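PDB 2DDZ: 190aa long hypothetical protein from Pyrococcus horikoshii, which is of unknown function but assembles as a hexamer and belongs to the DUF366 family, whose clan groups it with class II tRNA synthetases. Local coordinates for residues L75-D80 / E177-D182. Sequence-based numbering, arbitrary orientation.
Sequences LFWHPD and EKVRKD
With CG of Trp77 opposite the carbonyl carbon across CA–CB (chi1 -60°), the indole reaches from the loop to helix 161-184, where Arg180, its CG trans to the backbone N (chi1 -166°) and its chain bent at chi2 and chi3, swings its guanidinium back to meet it. Arg180 NE lies 3.6 Å from Trp77 CZ2, and Arg180 NH1, 4.0 Å from the same carbon, sits at the ring's edge in its plane. Ring and guanidinium are steeply inclined, 75° apart, so this is no flat stack. No hydrogen bond spans the two segments; instead Asp35 accepts one from Trp77 NE1 and makes a long, weak ion pair with Arg180 NH1, while Arg180 NH2 donates to Ser3 O. Tryptophan suits the site by combining a wide apolar surface with one N-H for Asp35; arginine can brush the ring and still satisfy polar partners. Val179, compact and branched, brings CG1 to 4.5 Å from Trp77 CH2, and Leu75 CD1 lies over the rim of one indole face, 3.4 Å above its plane. The contact thus joins the loop between strand 68-75 and helix 81-100 to the C-terminal helix 161-184, with Leu83 and Leu87 of helix 81-100 packing on Trp77 and Leu90 on Val179.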
loop_
_atom_site.group_PDB
_atom_site.type_symbol
_atom_site.label_atom_id
_atom_site.label_comp_id
_atom_site.label_asym_id
_atom_site.label_seq_id
_atom_site.Cartn_x
_atom_site.Cartn_y
_atom_site.Cartn_z
ATOM N N LEU E 75 2.805 -11.663 11.358
ATOM C CA LEU E 75 3.780 -11.104 10.443
ATOM C C LEU E 75 3.495 -9.629 10.204
ATOM O O LEU E 75 2.413 -9.240 9.753
ATOM C CB LEU E 75 3.746 -11.864 9.109
ATOM C CG LEU E 75 4.087 -13.354 9.187
ATOM C CD1 LEU E 75 4.059 -13.956 7.808
ATOM C CD2 LEU E 75 5.466 -13.529 9.810
ATOM N N PHE E 76 4.486 -8.810 10.503
ATOM C CA PHE E 76 4.353 -7.388 10.324
ATOM C C PHE E 76 4.748 -7.004 8.908
ATOM O O PHE E 76 5.779 -6.381 8.660
ATOM C CB PHE E 76 5.193 -6.669 11.374
ATOM C CG PHE E 76 4.722 -6.927 12.776
ATOM C CD1 PHE E 76 5.112 -8.079 13.457
ATOM C CD2 PHE E 76 3.836 -6.040 13.397
ATOM C CE1 PHE E 76 4.624 -8.345 14.746
ATOM C CE2 PHE E 76 3.344 -6.295 14.687
ATOM C CZ PHE E 76 3.737 -7.448 15.361
ATOM N N TRP E 77 3.906 -7.422 7.980
ATOM C CA TRP E 77 4.088 -7.156 6.569
ATOM C C TRP E 77 2.921 -6.269 6.219
ATOM O O TRP E 77 2.207 -5.824 7.108
ATOM C CB TRP E 77 4.008 -8.467 5.785
ATOM C CG TRP E 77 5.055 -9.463 6.196
ATOM C CD1 TRP E 77 6.056 -9.277 7.113
ATOM C CD2 TRP E 77 5.244 -10.777 5.660
ATOM N NE1 TRP E 77 6.857 -10.390 7.174
ATOM C CE2 TRP E 77 6.381 -11.326 6.294
ATOM C CE3 TRP E 77 4.564 -11.543 4.705
ATOM C CZ2 TRP E 77 6.856 -12.608 5.998
ATOM C CZ3 TRP E 77 5.035 -12.816 4.412
ATOM C CH2 TRP E 77 6.172 -13.334 5.058
ATOM N N HIS E 78 2.719 -6.005 4.935
ATOM C CA HIS E 78 1.588 -5.178 4.544
ATOM C C HIS E 78 0.342 -5.963 4.955
ATOM O O HIS E 78 0.180 -7.115 4.559
ATOM C CB HIS E 78 1.568 -4.948 3.033
ATOM C CG HIS E 78 0.550 -3.938 2.598
ATOM N ND1 HIS E 78 0.008 -3.916 1.330
ATOM C CD2 HIS E 78 -0.017 -2.905 3.266
ATOM C CE1 HIS E 78 -0.849 -2.913 1.237
ATOM N NE2 HIS E 78 -0.881 -2.284 2.397
ATOM N N PRO E 79 -0.548 -5.361 5.766
ATOM C CA PRO E 79 -1.762 -6.074 6.192
ATOM C C PRO E 79 -2.750 -6.292 5.047
ATOM O O PRO E 79 -3.843 -5.738 5.039
ATOM C CB PRO E 79 -2.331 -5.167 7.288
ATOM C CG PRO E 79 -1.105 -4.469 7.824
ATOM C CD PRO E 79 -0.389 -4.118 6.536
ATOM N N ASP E 80 -2.354 -7.130 4.098
ATOM C CA ASP E 80 -3.152 -7.445 2.917
ATOM C C ASP E 80 -3.902 -8.773 3.099
ATOM O O ASP E 80 -3.276 -9.806 3.316
ATOM C CB ASP E 80 -2.201 -7.546 1.723
ATOM C CG ASP E 80 -2.922 -7.692 0.412
ATOM O OD1 ASP E 80 -4.124 -8.038 0.421
ATOM O OD2 ASP E 80 -2.274 -7.469 -0.632
ATOM N N GLU E 177 10.680 -18.232 5.919
ATOM C CA GLU E 177 11.974 -17.654 5.575
ATOM C C GLU E 177 12.352 -17.834 4.105
ATOM O O GLU E 177 13.083 -17.011 3.557
ATOM C CB GLU E 177 13.066 -18.212 6.493
ATOM C CG GLU E 177 12.858 -17.790 7.947
ATOM C CD GLU E 177 13.980 -18.217 8.875
ATOM O OE1 GLU E 177 14.354 -19.411 8.864
ATOM O OE2 GLU E 177 14.483 -17.352 9.626
ATOM N N LYS E 178 11.866 -18.904 3.470
ATOM C CA LYS E 178 12.144 -19.092 2.058
ATOM C C LYS E 178 11.216 -18.144 1.283
ATOM O O LYS E 178 11.587 -17.637 0.230
ATOM C CB LYS E 178 11.910 -20.536 1.605
ATOM C CG LYS E 178 12.149 -20.751 0.090
ATOM C CD LYS E 178 13.633 -20.871 -0.290
ATOM C CE LYS E 178 13.834 -20.979 -1.811
ATOM N NZ LYS E 178 12.740 -21.716 -2.531
ATOM N N VAL E 179 10.016 -17.886 1.812
ATOM C CA VAL E 179 9.090 -16.963 1.154
ATOM C C VAL E 179 9.687 -15.556 1.118
ATOM O O VAL E 179 9.506 -14.801 0.147
ATOM C CB VAL E 179 7.746 -16.834 1.903
ATOM C CG1 VAL E 179 6.953 -15.664 1.312
ATOM C CG2 VAL E 179 6.941 -18.124 1.783
ATOM N N ARG E 180 10.394 -15.215 2.191
ATOM C CA ARG E 180 11.022 -13.901 2.329
ATOM C C ARG E 180 12.272 -13.820 1.475
ATOM O O ARG E 180 12.485 -12.843 0.771
ATOM C CB ARG E 180 11.377 -13.614 3.805
ATOM C CG ARG E 180 11.714 -12.139 4.034
ATOM C CD ARG E 180 11.331 -11.600 5.419
ATOM N NE ARG E 180 10.489 -12.496 6.222
ATOM C CZ ARG E 180 10.827 -12.950 7.430
ATOM N NH1 ARG E 180 10.013 -13.754 8.103
ATOM N NH2 ARG E 180 11.987 -12.603 7.972
ATOM N N LYS E 181 13.096 -14.858 1.535
ATOM C CA LYS E 181 14.319 -14.864 0.750
ATOM C C LYS E 181 14.052 -14.825 -0.740
ATOM O O LYS E 181 14.724 -14.103 -1.461
ATOM C CB LYS E 181 15.191 -16.070 1.118
ATOM C CG LYS E 181 15.838 -15.932 2.501
ATOM C CD LYS E 181 16.633 -17.164 2.896
ATOM C CE LYS E 181 17.108 -17.065 4.341
ATOM N NZ LYS E 181 17.778 -18.318 4.798
ATOM N N ASP E 182 13.057 -15.570 -1.206
ATOM C CA ASP E 182 12.738 -15.574 -2.632
ATOM C C ASP E 182 12.230 -14.229 -3.126
ATOM O O ASP E 182 12.441 -13.864 -4.279
ATOM C CB ASP E 182 11.679 -16.634 -2.952
ATOM C CG ASP E 182 12.255 -18.037 -3.049
ATOM O OD1 ASP E 182 13.470 -18.181 -3.306
ATOM O OD2 ASP E 182 11.481 -19.000 -2.884
#